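Local atomic coordinates of phosphatidylinositol phosphate phosphatase (Schizosaccharomyces pombe, PDB entry 1I9Z), a protein that is the catalytic domain of a synaptojanin-like phosphatase that removes the 5-phosphate from soluble and lipid inositol phosphates, controlling phosphoinositide levels in membrane trafficking. Residues E290-S295 with T312-I317. Sequence-based numbering, arbitrary orientation.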
ATOM      1  N   GLU A 290       7.250  -2.449  10.157  1.00 25.84           N
ATOM      2  CA  GLU A 290       6.885  -3.712  10.791  1.00 27.76           C
ATOM      3  C   GLU A 290       5.485  -4.277  10.679  1.00 25.85           C
ATOM      4  O   GLU A 290       4.951  -4.791  11.646  1.00 26.55           O
ATOM      5  CB  GLU A 290       7.311  -3.720  12.289  1.00 31.89           C
ATOM      6  CG  GLU A 290       8.795  -3.402  12.544  1.00 38.06           C
ATOM      7  CD  GLU A 290       9.782  -4.132  11.602  1.00 43.39           C
ATOM      8  OE1 GLU A 290       9.688  -5.381  11.421  1.00 45.95           O
ATOM      9  OE2 GLU A 290      10.683  -3.442  11.045  1.00 47.50           O
ATOM     10  N   LEU A 291       4.921  -4.261   9.473  1.00 24.37           N
ATOM     11  CA  LEU A 291       3.623  -4.866   9.252  1.00 24.05           C
ATOM     12  C   LEU A 291       3.825  -6.367   9.280  1.00 24.64           C
ATOM     13  O   LEU A 291       4.926  -6.828   9.004  1.00 26.07           O
ATOM     14  CB  LEU A 291       3.083  -4.497   7.849  1.00 23.47           C
ATOM     15  CG  LEU A 291       2.600  -3.061   7.733  1.00 22.75           C
ATOM     16  CD1 LEU A 291       2.180  -2.739   6.259  1.00 21.69           C
ATOM     17  CD2 LEU A 291       1.398  -2.913   8.706  1.00 22.98           C
ATOM     18  N   VAL A 292       2.787  -7.127   9.597  1.00 24.30           N
ATOM     19  CA  VAL A 292       2.889  -8.593   9.521  1.00 24.39           C
ATOM     20  C   VAL A 292       2.091  -8.975   8.272  1.00 22.98           C
ATOM     21  O   VAL A 292       0.877  -8.854   8.251  1.00 23.53           O
ATOM     22  CB  VAL A 292       2.268  -9.269  10.757  1.00 25.63           C
ATOM     23  CG1 VAL A 292       2.289 -10.813  10.569  1.00 28.33           C
ATOM     24  CG2 VAL A 292       3.067  -8.847  12.020  1.00 27.17           C
ATOM     25  N   PRO A 293       2.771  -9.414   7.198  1.00 23.81           N
ATOM     26  CA  PRO A 293       2.103  -9.798   5.953  1.00 22.69           C
ATOM     27  C   PRO A 293       1.501 -11.167   5.974  1.00 24.53           C
ATOM     28  O   PRO A 293       2.059 -12.121   6.567  1.00 24.65           O
ATOM     29  CB  PRO A 293       3.222  -9.681   4.913  1.00 22.52           C
ATOM     30  CG  PRO A 293       4.432 -10.153   5.742  1.00 22.80           C
ATOM     31  CD  PRO A 293       4.246  -9.416   7.034  1.00 22.76           C
ATOM     32  N   HIS A 294       0.338 -11.298   5.355  1.00 23.21           N
ATOM     33  CA  HIS A 294      -0.287 -12.572   5.306  1.00 25.38           C
ATOM     34  C   HIS A 294      -0.418 -13.084   3.890  1.00 23.89           C
ATOM     35  O   HIS A 294       0.398 -13.906   3.453  1.00 25.92           O
ATOM     36  CB  HIS A 294      -1.625 -12.534   6.050  1.00 27.49           C
ATOM     37  CG  HIS A 294      -1.450 -12.553   7.540  1.00 33.74           C
ATOM     38  ND1 HIS A 294      -1.284 -11.409   8.295  1.00 37.01           N
ATOM     39  CD2 HIS A 294      -1.322 -13.588   8.407  1.00 36.53           C
ATOM     40  CE1 HIS A 294      -1.063 -11.736   9.558  1.00 36.69           C
ATOM     41  NE2 HIS A 294      -1.081 -13.053   9.653  1.00 38.81           N
ATOM     42  N   SER A 295      -1.384 -12.582   3.147  1.00 21.38           N
ATOM     43  CA  SER A 295      -1.633 -13.057   1.779  1.00 20.50           C
ATOM     44  C   SER A 295      -1.148 -12.080   0.716  1.00 18.62           C
ATOM     45  O   SER A 295      -1.008 -10.869   0.969  1.00 17.35           O
ATOM     46  CB  SER A 295      -3.139 -13.282   1.559  1.00 24.05           C
ATOM     47  OG  SER A 295      -3.627 -14.214   2.486  1.00 25.07           O
ATOM     48  N   THR A 312      -2.794  -8.806   2.320  1.00 18.47           N
ATOM     49  CA  THR A 312      -3.383  -8.550   3.630  1.00 18.71           C
ATOM     50  C   THR A 312      -2.273  -8.376   4.676  1.00 20.05           C
ATOM     51  O   THR A 312      -1.163  -8.956   4.555  1.00 20.06           O
ATOM     52  CB  THR A 312      -4.318  -9.695   4.063  1.00 19.23           C
ATOM     53  OG1 THR A 312      -3.612 -10.942   3.980  1.00 20.65           O
ATOM     54  CG2 THR A 312      -5.522  -9.744   3.181  1.00 21.90           C
ATOM     55  N   TYR A 313      -2.566  -7.576   5.686  1.00 19.45           N
ATOM     56  CA  TYR A 313      -1.605  -7.305   6.767  1.00 21.01           C
ATOM     57  C   TYR A 313      -2.284  -7.172   8.121  1.00 22.72           C
ATOM     58  O   TYR A 313      -3.503  -6.912   8.214  1.00 22.65           O
ATOM     59  CB  TYR A 313      -0.905  -5.966   6.565  1.00 19.08           C
ATOM     60  CG  TYR A 313      -0.194  -5.818   5.247  1.00 21.06           C
ATOM     61  CD1 TYR A 313      -0.822  -5.246   4.134  1.00 19.31           C
ATOM     62  CD2 TYR A 313       1.102  -6.294   5.107  1.00 18.27           C
ATOM     63  CE1 TYR A 313      -0.164  -5.156   2.880  1.00 21.11           C
ATOM     64  CE2 TYR A 313       1.789  -6.219   3.863  1.00 20.52           C
ATOM     65  CZ  TYR A 313       1.137  -5.649   2.748  1.00 21.33           C
ATOM     66  OH  TYR A 313       1.771  -5.554   1.557  1.00 20.53           O
ATOM     67  N   GLU A 314      -1.480  -7.377   9.162  1.00 24.11           N
ATOM     68  CA  GLU A 314      -1.920  -7.101  10.516  1.00 26.97           C
ATOM     69  C   GLU A 314      -1.001  -5.976  10.879  1.00 27.80           C
ATOM     70  O   GLU A 314       0.195  -6.066  10.614  1.00 29.05           O
ATOM     71  CB  GLU A 314      -1.692  -8.263  11.468  1.00 29.76           C
ATOM     72  CG  GLU A 314      -2.796  -9.275  11.407  1.00 34.65           C
ATOM     73  CD  GLU A 314      -2.635 -10.329  12.493  1.00 38.97           C
ATOM     74  OE1 GLU A 314      -1.626 -11.079  12.476  1.00 41.02           O
ATOM     75  OE2 GLU A 314      -3.519 -10.382  13.362  1.00 42.57           O
ATOM     76  N   ALA A 315      -1.533  -4.918  11.493  1.00 26.17           N
ATOM     77  CA  ALA A 315      -0.710  -3.777  11.835  1.00 25.36           C
ATOM     78  C   ALA A 315      -0.894  -3.512  13.320  1.00 26.21           C
ATOM     79  O   ALA A 315      -2.023  -3.292  13.776  1.00 24.16           O
ATOM     80  CB  ALA A 315      -1.151  -2.542  11.025  1.00 26.57           C
ATOM     81  N   ASN A 316       0.210  -3.606  14.062  1.00 25.85           N
ATOM     82  CA  ASN A 316       0.183  -3.363  15.479  1.00 27.17           C
ATOM     83  C   ASN A 316       0.135  -1.870  15.688  1.00 26.25           C
ATOM     84  O   ASN A 316       0.987  -1.134  15.190  1.00 26.58           O
ATOM     85  CB  ASN A 316       1.426  -3.943  16.162  1.00 30.22           C
ATOM     86  CG  ASN A 316       1.330  -3.807  17.686  1.00 34.78           C
ATOM     87  OD1 ASN A 316       1.935  -2.918  18.289  1.00 36.95           O
ATOM     88  ND2 ASN A 316       0.514  -4.662  18.302  1.00 36.84           N
ATOM     89  N   ILE A 317      -0.867  -1.455  16.447  1.00 26.22           N
ATOM     90  CA  ILE A 317      -1.178  -0.064  16.769  1.00 29.42           C
ATOM     91  C   ILE A 317      -0.906   0.210  18.245  1.00 28.88           C
ATOM     92  O   ILE A 317      -1.110  -0.664  19.069  1.00 29.86           O
ATOM     93  CB  ILE A 317      -2.730   0.197  16.445  1.00 30.63           C
ATOM     94  CG1 ILE A 317      -2.821   0.891  15.096  1.00 33.58           C
ATOM     95  CG2 ILE A 317      -3.494   1.026  17.549  1.00 32.23           C
ATOM     96  CD1 ILE A 317      -1.928   0.336  14.108  1.00 32.85           C
TER
HETATM   97  O   HOH W   1       2.349  -5.036  12.854  1.00 32.67           O
HETATM   98  O   HOH W   2       0.803  -9.414   2.595  1.00 17.14           O
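A beta hairpin at the margin of a six-stranded sheet joins edge strand 292-298 to strand 309-320. The short segments run antiparallel, at 155°. Val292 and Glu314 form a hydrogen-bonded pair. Val292 N reaches Glu314 O at 3.0 Å, nearly along the C=O axis, and Glu314 N returns to Val292 O. Next comes a beta bulge, with His294 and Ser295 both opposite Thr312. His294 N gives to Thr312 O at 2.9 Å, from above the carbonyl plane. Thr312 N gives to Ser295 O. Thr312 OG1 (chi1 53°) accepts from Ser295 N at 2.9 Å. A valine here would lack OG1, so Ser295 N would lose that acceptor and the bulge would probably be held less firmly. A water bridges Ser295 O and Thr312 O, lying over one face of the Tyr313 ring. Leu291 CD1 lies over the opposite face, toward the rim, 4.1 Å from the centroid of the Tyr313 ring, a CH-pi contact. Pro293 CB meets CE2 of Tyr313 at 3.9 Å. In this DNase I-like sandwich, Leu291, Pro293 and Tyr313 face the second sheet, and Tyr287 there meets the Tyr313 ring edge-to-face. Leu291 CD2 presses tightly on Ala315 CB, at 3.5 Å. On the face that carries Val292 and Glu314, Glu314 OE1 lies at the His294 ring edge, 3.0 Å from CE1, with carboxylate and ring planes 68° apart.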